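Local coordinates for protein glucose-6-phosphate 1-dehydrogenase (Mycobacterium avium, PDB 4LGV) that probably catalyses the NADP-dependent oxidation of glucose 6-phosphate to 6-phosphogluconolactone, the entry step of the oxidative pentose phosphate pathway, at residues K45-A50 with Y133-P138; Q204-R207 with A212-K215; Q373-I378 with G383-L388. One frame throughout, in Å; residues are numbered along the deposited sequence.

Contact 1. Residues K45-A50 with Y133-P138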
loop_
_atom_site.group_PDB
_atom_site.type_symbol
_atom_site.label_atom_id
_atom_site.label_comp_id
_atom_site.label_asym_id
_atom_site.label_seq_id
_atom_site.Cartn_x
_atom_site.Cartn_y
_atom_site.Cartn_z
ATOM N N LYS A 45 37.601 -21.203 -30.149
ATOM C CA LYS A 45 36.784 -21.831 -29.099
ATOM C C LYS A 45 35.293 -21.637 -29.430
ATOM O O LYS A 45 34.539 -22.598 -29.345
ATOM C CB LYS A 45 37.149 -21.362 -27.669
ATOM N N MET A 46 34.913 -20.435 -29.888
ATOM C CA MET A 46 33.535 -20.030 -29.997
ATOM C C MET A 46 33.105 -19.530 -31.378
ATOM O O MET A 46 32.033 -19.919 -31.860
ATOM C CB MET A 46 33.215 -18.896 -28.967
ATOM C CG MET A 46 33.363 -19.231 -27.477
ATOM S SD MET A 46 32.255 -20.494 -26.766
ATOM C CE MET A 46 30.802 -20.413 -27.764
ATOM N N THR A 47 33.836 -18.599 -31.982
ATOM C CA THR A 47 33.230 -17.842 -33.105
ATOM C C THR A 47 32.908 -18.700 -34.319
ATOM O O THR A 47 31.811 -18.635 -34.874
ATOM C CB THR A 47 34.092 -16.654 -33.541
ATOM O OG1 THR A 47 34.507 -15.920 -32.384
ATOM C CG2 THR A 47 33.342 -15.779 -34.467
ATOM N N PHE A 48 33.856 -19.541 -34.722
ATOM C CA PHE A 48 33.613 -20.448 -35.846
ATOM C C PHE A 48 32.396 -21.363 -35.646
ATOM O O PHE A 48 31.532 -21.489 -36.537
ATOM C CB PHE A 48 34.825 -21.278 -36.146
ATOM C CG PHE A 48 35.890 -20.543 -36.897
ATOM C CD1 PHE A 48 35.607 -19.902 -38.067
ATOM C CD2 PHE A 48 37.207 -20.556 -36.446
ATOM C CE1 PHE A 48 36.583 -19.250 -38.753
ATOM C CE2 PHE A 48 38.207 -19.894 -37.150
ATOM C CZ PHE A 48 37.887 -19.234 -38.301
ATOM N N ARG A 49 32.312 -21.980 -34.486
ATOM C CA ARG A 49 31.132 -22.779 -34.130
ATOM C C ARG A 49 29.817 -21.984 -34.182
ATOM O O ARG A 49 28.811 -22.443 -34.726
ATOM C CB ARG A 49 31.320 -23.354 -32.729
ATOM C CG ARG A 49 30.325 -24.449 -32.403
ATOM C CD ARG A 49 30.230 -24.675 -30.908
ATOM N NE ARG A 49 29.260 -25.693 -30.640
ATOM C CZ ARG A 49 29.077 -26.285 -29.464
ATOM N NH1 ARG A 49 29.794 -25.926 -28.393
ATOM N NH2 ARG A 49 28.132 -27.215 -29.352
ATOM N N ALA A 50 29.839 -20.776 -33.652
ATOM C CA ALA A 50 28.653 -19.909 -33.652
ATOM C C ALA A 50 28.216 -19.537 -35.077
ATOM O O ALA A 50 27.037 -19.638 -35.385
ATOM C CB ALA A 50 28.931 -18.675 -32.859
ATOM N N TYR A 133 33.621 -6.784 -35.917
ATOM C CA TYR A 133 33.681 -7.534 -34.664
ATOM C C TYR A 133 35.126 -7.760 -34.279
ATOM O O TYR A 133 35.876 -8.424 -35.000
ATOM C CB TYR A 133 32.935 -8.872 -34.835
ATOM C CG TYR A 133 33.032 -9.779 -33.653
ATOM C CD1 TYR A 133 32.881 -9.288 -32.367
ATOM C CD2 TYR A 133 33.247 -11.128 -33.804
ATOM C CE1 TYR A 133 32.962 -10.109 -31.266
ATOM C CE2 TYR A 133 33.328 -11.956 -32.711
ATOM C CZ TYR A 133 33.165 -11.440 -31.442
ATOM O OH TYR A 133 33.253 -12.247 -30.319
ATOM N N LEU A 134 35.536 -7.172 -33.160
ATOM C CA LEU A 134 36.939 -7.172 -32.786
ATOM C C LEU A 134 37.227 -8.185 -31.701
ATOM O O LEU A 134 37.043 -7.891 -30.538
ATOM C CB LEU A 134 37.380 -5.777 -32.333
ATOM C CG LEU A 134 36.928 -4.600 -33.208
ATOM C CD1 LEU A 134 37.609 -3.318 -32.735
ATOM C CD2 LEU A 134 37.191 -4.779 -34.677
ATOM N N GLU A 135 37.696 -9.365 -32.091
ATOM C CA GLU A 135 38.124 -10.351 -31.108
ATOM C C GLU A 135 39.644 -10.309 -31.072
ATOM O O GLU A 135 40.327 -11.228 -31.448
ATOM C CB GLU A 135 37.601 -11.769 -31.361
ATOM C CG GLU A 135 37.273 -12.117 -32.802
ATOM C CD GLU A 135 36.685 -13.500 -32.907
ATOM O OE1 GLU A 135 36.230 -14.050 -31.865
ATOM O OE2 GLU A 135 36.723 -14.054 -34.008
ATOM N N MET A 136 40.146 -9.212 -30.570
ATOM C CA MET A 136 41.579 -8.978 -30.532
ATOM C C MET A 136 41.950 -8.419 -29.176
ATOM O O MET A 136 41.074 -8.013 -28.395
ATOM C CB MET A 136 41.996 -8.082 -31.696
ATOM C CG MET A 136 42.527 -8.944 -32.831
ATOM S SD MET A 136 42.926 -7.915 -34.203
ATOM C CE MET A 136 44.118 -8.798 -35.204
ATOM N N PRO A 137 43.252 -8.415 -28.876
ATOM C CA PRO A 137 43.692 -7.760 -27.649
ATOM C C PRO A 137 43.150 -6.329 -27.501
ATOM O O PRO A 137 43.032 -5.591 -28.474
ATOM C CB PRO A 137 45.192 -7.735 -27.806
ATOM C CG PRO A 137 45.491 -8.926 -28.645
ATOM C CD PRO A 137 44.376 -8.968 -29.645
ATOM N N PRO A 138 42.749 -5.956 -26.292
ATOM C CA PRO A 138 42.120 -4.644 -26.099
ATOM C C PRO A 138 42.984 -3.443 -26.439
ATOM O O PRO A 138 42.448 -2.389 -26.828
ATOM C CB PRO A 138 41.772 -4.636 -24.598
ATOM C CG PRO A 138 42.638 -5.700 -23.996
ATOM C CD PRO A 138 42.706 -6.758 -25.056
#
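The side chains of Thr47 and Glu135 reach each other from opposite directions, closing a contact in which the backbones stay well apart. The hydroxyl Thr47 OG1 donates to Glu135 OE1 at 2.6 Å, a short bond. It approaches Glu135 OE1 on its syn side, 23° out of the carboxylate plane, leaving Glu135 OE2 3.3 Å from Thr47 OG1. Thr47 CG2, anti to the backbone N, brings its methyl to 3.8 Å from Glu135 OE2, so the carboxylate faces both branches of the threonine. Beyond a first torsion of 26°, well short of a staggered value, the Glu135 chain runs extended toward helix 41-56. This is the coenzyme-domain half of the protein, a Rossmann-type parallel sheet: helix 41-56 follows strand 32-36, and Glu135 lies just past the end of the adjacent strand 130-134, its backbone hydrogen-bonded to Phe36. Tyr133, two residues earlier, turns an edge of its ring to the threonine: Thr47 OG1 lies at that edge, near the ring plane, 4.1 Å from Tyr133 CE2. The phenol oxygen of Tyr133 is bonded to Glu162 and to Tyr416 OH, and Tyr416 OH in turn bonds Thr47 OG1. Tyr416, from helix 413-424 of the other half of the chain, also packs against Glu135.

Contact 2. Residues Q204-R207 with A212-K215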
loop_
_atom_site.group_PDB
_atom_site.type_symbol
_atom_site.label_atom_id
_atom_site.label_comp_id
_atom_site.label_asym_id
_atom_site.label_seq_id
_atom_site.Cartn_x
_atom_site.Cartn_y
_atom_site.Cartn_z
ATOM N N GLN A 204 11.453 -9.000 -17.481
ATOM C CA GLN A 204 10.587 -7.852 -17.489
ATOM C C GLN A 204 9.139 -8.277 -17.532
ATOM O O GLN A 204 8.294 -7.722 -16.832
ATOM C CB GLN A 204 10.907 -6.912 -18.637
ATOM C CG GLN A 204 12.185 -6.170 -18.417
ATOM C CD GLN A 204 12.475 -5.261 -19.572
ATOM O OE1 GLN A 204 12.005 -4.117 -19.613
ATOM N NE2 GLN A 204 13.281 -5.744 -20.519
ATOM N N TYR A 205 8.830 -9.261 -18.355
ATOM C CA TYR A 205 7.433 -9.672 -18.483
ATOM C C TYR A 205 6.987 -10.222 -17.161
ATOM O O TYR A 205 5.880 -9.966 -16.705
ATOM C CB TYR A 205 7.271 -10.687 -19.627
ATOM C CG TYR A 205 5.868 -11.118 -19.842
ATOM C CD1 TYR A 205 4.993 -10.387 -20.635
ATOM C CD2 TYR A 205 5.378 -12.290 -19.244
ATOM C CE1 TYR A 205 3.665 -10.832 -20.834
ATOM C CE2 TYR A 205 4.081 -12.744 -19.451
ATOM C CZ TYR A 205 3.216 -12.012 -20.225
ATOM O OH TYR A 205 1.907 -12.487 -20.393
ATOM N N LEU A 206 7.866 -11.020 -16.536
ATOM C CA LEU A 206 7.528 -11.663 -15.267
ATOM C C LEU A 206 7.124 -10.619 -14.251
ATOM O O LEU A 206 6.117 -10.734 -13.570
ATOM C CB LEU A 206 8.708 -12.468 -14.797
ATOM C CG LEU A 206 8.622 -13.185 -13.457
ATOM C CD1 LEU A 206 9.540 -14.368 -13.427
ATOM C CD2 LEU A 206 9.067 -12.282 -12.350
ATOM N N ARG A 207 7.897 -9.549 -14.201
ATOM C CA ARG A 207 7.718 -8.479 -13.207
ATOM C C ARG A 207 6.606 -7.513 -13.506
ATOM O O ARG A 207 5.957 -6.983 -12.597
ATOM C CB ARG A 207 8.991 -7.596 -13.149
ATOM C CG ARG A 207 10.128 -8.158 -12.363
ATOM C CD ARG A 207 11.240 -7.098 -12.188
ATOM N NE ARG A 207 10.746 -5.933 -11.485
ATOM C CZ ARG A 207 11.258 -4.719 -11.550
ATOM N NH1 ARG A 207 12.350 -4.469 -12.249
ATOM N NH2 ARG A 207 10.673 -3.723 -10.888
ATOM N N ALA A 212 0.375 -10.061 -9.235
ATOM C CA ALA A 212 0.619 -10.772 -8.017
ATOM C C ALA A 212 2.079 -10.560 -7.617
ATOM O O ALA A 212 2.364 -10.519 -6.431
ATOM C CB ALA A 212 0.314 -12.231 -8.142
ATOM N N LEU A 213 2.969 -10.363 -8.582
ATOM C CA LEU A 213 4.372 -10.141 -8.276
ATOM C C LEU A 213 4.686 -8.682 -8.159
ATOM O O LEU A 213 5.466 -8.270 -7.272
ATOM C CB LEU A 213 5.240 -10.764 -9.362
ATOM C CG LEU A 213 5.068 -12.283 -9.586
ATOM C CD1 LEU A 213 6.039 -12.802 -10.612
ATOM C CD2 LEU A 213 5.267 -13.000 -8.267
ATOM N N ALA A 214 4.143 -7.864 -9.063
ATOM C CA ALA A 214 4.429 -6.437 -9.030
ATOM C C ALA A 214 4.027 -5.841 -7.705
ATOM O O ALA A 214 4.704 -4.961 -7.193
ATOM C CB ALA A 214 3.709 -5.707 -10.167
ATOM N N LYS A 215 2.907 -6.277 -7.129
ATOM C CA LYS A 215 2.507 -5.807 -5.814
ATOM C C LYS A 215 3.514 -6.076 -4.717
ATOM O O LYS A 215 3.540 -5.332 -3.749
ATOM C CB LYS A 215 1.201 -6.468 -5.392
ATOM C CG LYS A 215 -0.015 -5.843 -6.032
ATOM C CD LYS A 215 -0.084 -4.373 -5.576
ATOM C CE LYS A 215 -1.467 -3.758 -5.591
ATOM N NZ LYS A 215 -1.911 -3.903 -6.984
#
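Arg207 NH1 is bonded to two main-chain oxygens, Leu262 O and Met265 O, at the end of helix 246-264, while the carbonyl of the same arginine meets the other segment: Arg207 O lies 3.5 Å from the methyl Ala214 CB. The side chain leaves its helix away from residues 212-215, and what Arg207 offers Ala214 is its carbonyl; the bend at the third torsion (60°) comes further out along the chain. Here the two backbones come close, with Arg207 CA and Ala214 CA 5.7 Å apart. The apolar half of the contact belongs to two leucines that cross at about a right angle. Leu206 CD2 meets Leu213 CD1 methyl to methyl at 3.5 Å, and Leu206 CG lies 3.9 Å from that same Leu213 CD1. With CG of Leu206 anti to its own nitrogen (177°), the branch swings over to the second segment. Leu213 CD1 also rests 3.6 Å from Leu206 O, a carbonyl that accepts a hydrogen bond from Asn210 ND2. One residue, Asn210, separates helices 200-209 and 211-214, and the chain changes direction there. Both leucines lie on Met384 of strand 383-392, whereas Tyr205 OH bonds Ser389 and the backbone N of Ala212 bonds Asn372, both of the second subunit, placing this helical corner between its own large sheet and the subunit interface.

Contact 3. Residues Q373-I378 with G383-L388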
loop_
_atom_site.group_PDB
_atom_site.type_symbol
_atom_site.label_atom_id
_atom_site.label_comp_id
_atom_site.label_asym_id
_atom_site.label_seq_id
_atom_site.Cartn_x
_atom_site.Cartn_y
_atom_site.Cartn_z
ATOM N N GLN A 373 9.622 -16.469 0.139
ATOM C CA GLN A 373 10.706 -16.060 -0.768
ATOM C C GLN A 373 10.291 -16.148 -2.222
ATOM O O GLN A 373 9.557 -17.029 -2.633
ATOM C CB GLN A 373 11.912 -16.978 -0.545
ATOM C CG GLN A 373 12.583 -16.692 0.774
ATOM C CD GLN A 373 13.584 -17.753 1.191
ATOM O OE1 GLN A 373 14.510 -18.081 0.470
ATOM N NE2 GLN A 373 13.433 -18.221 2.407
ATOM N N ILE A 374 10.788 -15.206 -3.000
ATOM C CA ILE A 374 10.684 -15.241 -4.449
ATOM C C ILE A 374 12.064 -15.569 -4.971
ATOM O O ILE A 374 12.973 -14.818 -4.732
ATOM C CB ILE A 374 10.265 -13.896 -5.007
ATOM C CG1 ILE A 374 8.859 -13.552 -4.506
ATOM C CG2 ILE A 374 10.269 -13.932 -6.525
ATOM C CD1 ILE A 374 8.424 -12.140 -4.839
ATOM N N VAL A 375 12.203 -16.681 -5.675
ATOM C CA VAL A 375 13.491 -17.096 -6.208
ATOM C C VAL A 375 13.486 -17.082 -7.729
ATOM O O VAL A 375 12.664 -17.717 -8.352
ATOM C CB VAL A 375 13.849 -18.488 -5.729
ATOM C CG1 VAL A 375 15.278 -18.809 -6.094
ATOM C CG2 VAL A 375 13.696 -18.606 -4.217
ATOM N N LEU A 376 14.422 -16.360 -8.312
ATOM C CA LEU A 376 14.606 -16.317 -9.745
ATOM C C LEU A 376 15.902 -17.036 -10.123
ATOM O O LEU A 376 16.969 -16.548 -9.788
ATOM C CB LEU A 376 14.689 -14.851 -10.208
ATOM C CG LEU A 376 13.533 -13.937 -9.788
ATOM C CD1 LEU A 376 13.804 -12.517 -10.174
ATOM C CD2 LEU A 376 12.233 -14.365 -10.418
ATOM N N ARG A 377 15.816 -18.189 -10.784
ATOM C CA ARG A 377 16.977 -18.807 -11.364
ATOM C C ARG A 377 17.218 -18.169 -12.744
ATOM O O ARG A 377 16.371 -18.240 -13.617
ATOM C CB ARG A 377 16.807 -20.338 -11.500
ATOM C CG ARG A 377 18.107 -21.003 -11.947
ATOM C CD ARG A 377 18.122 -22.534 -11.868
ATOM N NE ARG A 377 17.021 -23.098 -12.608
ATOM C CZ ARG A 377 16.029 -23.794 -12.077
ATOM N NH1 ARG A 377 16.038 -24.098 -10.779
ATOM N NH2 ARG A 377 15.037 -24.207 -12.848
ATOM N N ILE A 378 18.339 -17.483 -12.873
ATOM C CA ILE A 378 18.703 -16.741 -14.079
ATOM C C ILE A 378 19.332 -17.714 -15.060
ATOM O O ILE A 378 19.134 -17.599 -16.251
ATOM C CB ILE A 378 19.749 -15.639 -13.748
ATOM C CG1 ILE A 378 19.211 -14.668 -12.698
ATOM C CG2 ILE A 378 20.179 -14.863 -14.977
ATOM C CD1 ILE A 378 17.853 -14.106 -13.002
ATOM N N GLY A 383 13.908 -19.934 -14.345
ATOM C CA GLY A 383 12.597 -20.156 -13.769
ATOM C C GLY A 383 12.355 -19.323 -12.529
ATOM O O GLY A 383 13.197 -18.546 -12.096
ATOM N N MET A 384 11.180 -19.485 -11.975
ATOM C CA MET A 384 10.829 -18.809 -10.767
ATOM C C MET A 384 10.268 -19.790 -9.781
ATOM O O MET A 384 9.483 -20.646 -10.109
ATOM C CB MET A 384 9.820 -17.711 -11.036
ATOM C CG MET A 384 9.435 -17.034 -9.736
ATOM S SD MET A 384 8.076 -15.927 -9.871
ATOM C CE MET A 384 6.818 -16.993 -10.555
ATOM N N ARG A 385 10.674 -19.626 -8.538
ATOM C CA ARG A 385 10.084 -20.384 -7.444
ATOM C C ARG A 385 9.514 -19.435 -6.419
ATOM O O ARG A 385 10.196 -18.539 -5.945
ATOM C CB ARG A 385 11.120 -21.319 -6.809
ATOM C CG ARG A 385 10.789 -21.765 -5.377
ATOM C CD ARG A 385 11.826 -22.754 -4.816
ATOM N NE ARG A 385 11.596 -24.072 -5.379
ATOM C CZ ARG A 385 12.301 -25.162 -5.115
ATOM N NH1 ARG A 385 13.343 -25.127 -4.297
ATOM N NH2 ARG A 385 11.969 -26.305 -5.719
ATOM N N LEU A 386 8.264 -19.631 -6.072
ATOM C CA LEU A 386 7.688 -18.930 -4.940
ATOM C C LEU A 386 7.638 -19.908 -3.737
ATOM O O LEU A 386 6.970 -20.940 -3.803
ATOM C CB LEU A 386 6.327 -18.398 -5.334
ATOM C CG LEU A 386 5.491 -17.711 -4.254
ATOM C CD1 LEU A 386 6.136 -16.455 -3.672
ATOM C CD2 LEU A 386 4.123 -17.323 -4.815
ATOM N N GLN A 387 8.302 -19.560 -2.638
ATOM C CA GLN A 387 8.289 -20.381 -1.414
ATOM C C GLN A 387 7.305 -19.870 -0.398
ATOM O O GLN A 387 7.379 -18.730 0.037
ATOM C CB GLN A 387 9.646 -20.405 -0.748
ATOM C CG GLN A 387 10.719 -20.943 -1.648
ATOM C CD GLN A 387 12.046 -21.141 -0.941
ATOM O OE1 GLN A 387 12.120 -20.994 0.281
ATOM N NE2 GLN A 387 13.100 -21.440 -1.707
ATOM N N LEU A 388 6.357 -20.723 -0.042
ATOM C CA LEU A 388 5.296 -20.399 0.910
ATOM C C LEU A 388 5.226 -21.510 1.960
ATOM O O LEU A 388 6.004 -22.449 1.912
ATOM C CB LEU A 388 3.948 -20.338 0.195
ATOM C CG LEU A 388 3.807 -19.368 -0.969
ATOM C CD1 LEU A 388 2.373 -19.451 -1.516
ATOM C CD2 LEU A 388 4.130 -17.935 -0.565
#
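Ile374, Leu386, Leu376 and Met384 interlock on the apolar face of an antiparallel ladder. Leu386 CD1 fills the dip beside Ile374, 4.1 Å from Ile374 CG1, and Leu376 CD2 lies against Met384 CG at 3.9 Å. Met384, its CG anti to the backbone N, sets its sulfur between two neighbours: Met384 SD is 4.5 Å from Ile374 CG2 and equally far from Leu376 CD2, and the bend at the third torsion turns only CE. Leu206 of helix 200-209 settles on Leu376 and Met384, while Leu386 packs on Leu386 of the second subunit.

The opposite face carries Gln373, Val375, Arg377, Arg385 and Gln387, with low Val375 among longer polar chains. Val375 CB sits 4.1 Å from Arg385 CB, and Val375 CG2 lies beneath the end of Gln387. Gln373 and Gln387 cross at a slant, their amide planes 39° apart. Gly383, without a side chain, leaves a low place opposite Arg377, and the guanidinium of Arg377 bends over it. Arg377 NE is bonded to Asp381 O in the turn, Arg385 pairs with Asp402, and both arginines make cation-pi contacts with Trp481.

Beneath these chains Val375 and Arg385 form the central hydrogen-bonded pair, Val375 N to Arg385 O at 2.7 Å, with Gln373-Gln387 and Arg377-Gly383 on either side. Between them Met384 CA comes to 3.2 Å from Val375 O. The arrangement is a beta hairpin near the edge of the large mixed sheet characteristic of the C-terminal domain of glucose-6-phosphate dehydrogenases.

Contacts 2 and 3 form one continuous body, their centres 12 Å apart. Leu213 CD1 reaches Met384 SD at 3.8 Å and Leu206 CD1 reaches Leu376 CD2 at 4.0 Å, so the helical corner lies directly on the apolar side of the hairpin, and both contacts touch the second subunit. Contact 1 stands apart on the opposite side of the chain's centre; its nearest atoms are about 17 Å from contact 3 and about 23 Å from contact 2. It lies in the Rossmann-type coenzyme domain, the part that probably binds the dinucleotide, whereas contacts 2 and 3 build the large-sheet half and its subunit interface.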